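Local coordinates for GCN5-related N-acetyltransferase (Ralstonia eutropha JMP134, PDB 2Q0Y) that probably transfers acyl groups, most likely acetyl from acetyl-CoA to an amine, as a member of the GCN5-related N-acetyltransferase family, at the interface of chains A and B. Sequence-based numbering; all coordinates share one arbitrary frame. Chains: chain A/B, GCN5-related N-acetyltransferase.

The interface of chains A and B. Residues chain A 126-128, 133, 136-137; chain B 145, 147.
B:Met147, a selenomethionine, pairs with A:Leu126 in an antiparallel beta bridge between strand 146-150 of chain B and strand 123-127 of chain A. A:Leu126 N donates to B:Met147 O at 2.9 Å, and B:Met147 N returns the bond to A:Leu126 O. The two side chains run side by side and point the same way, with A:Leu126 CD1 against B:Met147 CB. The B:Met147 side chain then reaches towards helix 133-138 of chain A. Its CG lies beside its own backbone N (chi1 -56°), the chain is extended at chi2, and a bend at chi3 (76°) turns the methyl CE towards A:Tyr136 CB and A:Ala137 N. B:Met147 SE, the selenium, sits 3.9 Å from A:Ala128 CB and also touches A:Tyr136 CB. B:Met147 crosses the side chains of A:Tyr136 and A:Gln133 at about a right angle. Within chain A, A:Leu126 CD2 lies over the centre of the A:Tyr136 ring, 4.2 Å above its plane, and A:Ala128 CB lies at the ring edge, in plane. This packing probably helps fix the wall that receives the selenomethionine. The patch belongs to a two-fold interface of the deposited assembly, which may reflect a biological dimer. B:Thr145 extends the pairing past the bridge. B:Thr145 O accepts a bond from A:Ala128 N at 3.0 Å; the donor stands above the carbonyl plane, not on a lone pair. The B:Thr145 hydroxyl OG1 donates to A:Ala128 O at 2.7 Å, in the carbonyl plane and on a lone pair.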
ATOM      1  N   LEU A 126       5.755  -5.021   1.408  1.00 11.89           N
ATOM      2  CA  LEU A 126       5.319  -6.215   0.679  1.00 11.86           C
ATOM      3  C   LEU A 126       4.096  -6.749   1.402  1.00 13.02           C
ATOM      4  O   LEU A 126       3.862  -6.378   2.548  1.00 12.21           O
ATOM      5  CB  LEU A 126       6.445  -7.272   0.626  1.00 12.44           C
ATOM      6  CG  LEU A 126       7.042  -7.852   1.914  1.00 10.25           C
ATOM      7  CD1 LEU A 126       6.156  -8.913   2.580  1.00 12.78           C
ATOM      8  CD2 LEU A 126       8.417  -8.437   1.619  1.00 14.19           C
ATOM      9  N   HIS A 127       3.312  -7.598   0.745  1.00 14.39           N
ATOM     10  CA  HIS A 127       2.232  -8.312   1.422  1.00 13.87           C
ATOM     11  C   HIS A 127       2.593  -9.779   1.461  1.00 14.80           C
ATOM     12  O   HIS A 127       2.748 -10.421   0.413  1.00 14.93           O
ATOM     13  CB  HIS A 127       0.907  -8.079   0.721  1.00 16.22           C
ATOM     14  CG  HIS A 127       0.412  -6.675   0.846  1.00 16.52           C
ATOM     15  ND1 HIS A 127       0.638  -5.722  -0.119  1.00 21.17           N
ATOM     16  CD2 HIS A 127      -0.302  -6.063   1.819  1.00 24.69           C
ATOM     17  CE1 HIS A 127       0.083  -4.581   0.251  1.00 20.04           C
ATOM     18  NE2 HIS A 127      -0.481  -4.758   1.431  1.00 23.30           N
ATOM     19  N   ALA A 128       2.790 -10.291   2.667  1.00 14.37           N
ATOM     20  CA  ALA A 128       3.336 -11.628   2.841  1.00 16.50           C
ATOM     21  C   ALA A 128       2.258 -12.690   2.713  1.00 20.83           C
ATOM     22  O   ALA A 128       1.083 -12.418   2.929  1.00 22.74           O
ATOM     23  CB  ALA A 128       4.004 -11.743   4.177  1.00 17.03           C
ATOM     24  N   GLN A 133       6.389 -15.428   5.402  1.00 25.51           N
ATOM     25  CA  GLN A 133       6.596 -14.554   6.557  1.00 22.79           C
ATOM     26  C   GLN A 133       7.851 -14.847   7.408  1.00 21.72           C
ATOM     27  O   GLN A 133       8.527 -13.909   7.829  1.00 21.43           O
ATOM     28  CB  GLN A 133       5.331 -14.534   7.429  1.00 23.32           C
ATOM     29  CG  GLN A 133       5.457 -13.759   8.733  1.00 25.32           C
ATOM     30  CD  GLN A 133       6.150 -14.553   9.840  1.00 34.52           C
ATOM     31  OE1 GLN A 133       5.973 -15.769   9.960  1.00 43.53           O
ATOM     32  NE2 GLN A 133       6.951 -13.862  10.650  1.00 39.88           N
ATOM     33  N   TYR A 136      10.899 -13.434   5.694  1.00 16.96           N
ATOM     34  CA  TYR A 136      10.926 -11.977   5.675  1.00 15.45           C
ATOM     35  C   TYR A 136      11.323 -11.458   7.050  1.00 14.81           C
ATOM     36  O   TYR A 136      12.150 -10.553   7.166  1.00 17.48           O
ATOM     37  CB  TYR A 136       9.590 -11.381   5.191  1.00 15.90           C
ATOM     38  CG  TYR A 136       9.077 -11.989   3.898  1.00 13.82           C
ATOM     39  CD1 TYR A 136       9.955 -12.370   2.868  1.00 17.71           C
ATOM     40  CD2 TYR A 136       7.716 -12.219   3.711  1.00 15.65           C
ATOM     41  CE1 TYR A 136       9.479 -12.943   1.698  1.00 19.98           C
ATOM     42  CE2 TYR A 136       7.235 -12.791   2.548  1.00 17.91           C
ATOM     43  CZ  TYR A 136       8.114 -13.147   1.539  1.00 22.66           C
ATOM     44  OH  TYR A 136       7.625 -13.734   0.389  1.00 19.01           O
ATOM     45  N   ALA A 137      10.757 -12.047   8.094  1.00 15.38           N
ATOM     46  CA  ALA A 137      11.091 -11.641   9.446  1.00 15.23           C
ATOM     47  C   ALA A 137      12.578 -11.840   9.705  1.00 16.71           C
ATOM     48  O   ALA A 137      13.219 -10.963  10.282  1.00 16.89           O
ATOM     49  CB  ALA A 137      10.277 -12.398  10.438  1.00 17.85           C
TER
ATOM     50  N   THR B 145      -1.483  -8.666   5.783  1.00 11.30           N
ATOM     51  CA  THR B 145      -0.184  -9.317   5.888  1.00 11.99           C
ATOM     52  C   THR B 145       0.975  -8.417   5.437  1.00 11.13           C
ATOM     53  O   THR B 145       2.087  -8.914   5.215  1.00 10.67           O
ATOM     54  CB  THR B 145      -0.143 -10.603   5.036  1.00 12.44           C
ATOM     55  OG1 THR B 145      -0.365 -10.274   3.658  1.00 15.42           O
ATOM     56  CG2 THR B 145      -1.181 -11.591   5.493  1.00 15.65           C
HETATM   57  N   MSE B 147       4.161  -6.143   5.403  1.00 11.08           N
HETATM   58  CA  MSE B 147       5.373  -5.995   6.166  1.00 10.40           C
HETATM   59  C   MSE B 147       6.219  -4.931   5.488  1.00 11.39           C
HETATM   60  O   MSE B 147       6.040  -4.643   4.303  1.00 10.86           O
HETATM   61  CB  MSE B 147       6.144  -7.326   6.236  1.00 10.37           C
HETATM   62  CG  MSE B 147       5.322  -8.485   6.801  1.00 11.32           C
HETATM   63 SE   MSE B 147       6.290 -10.136   6.833  0.75 16.11          SE
HETATM   64  CE  MSE B 147       7.400  -9.786   8.347  1.00 15.32           C
TER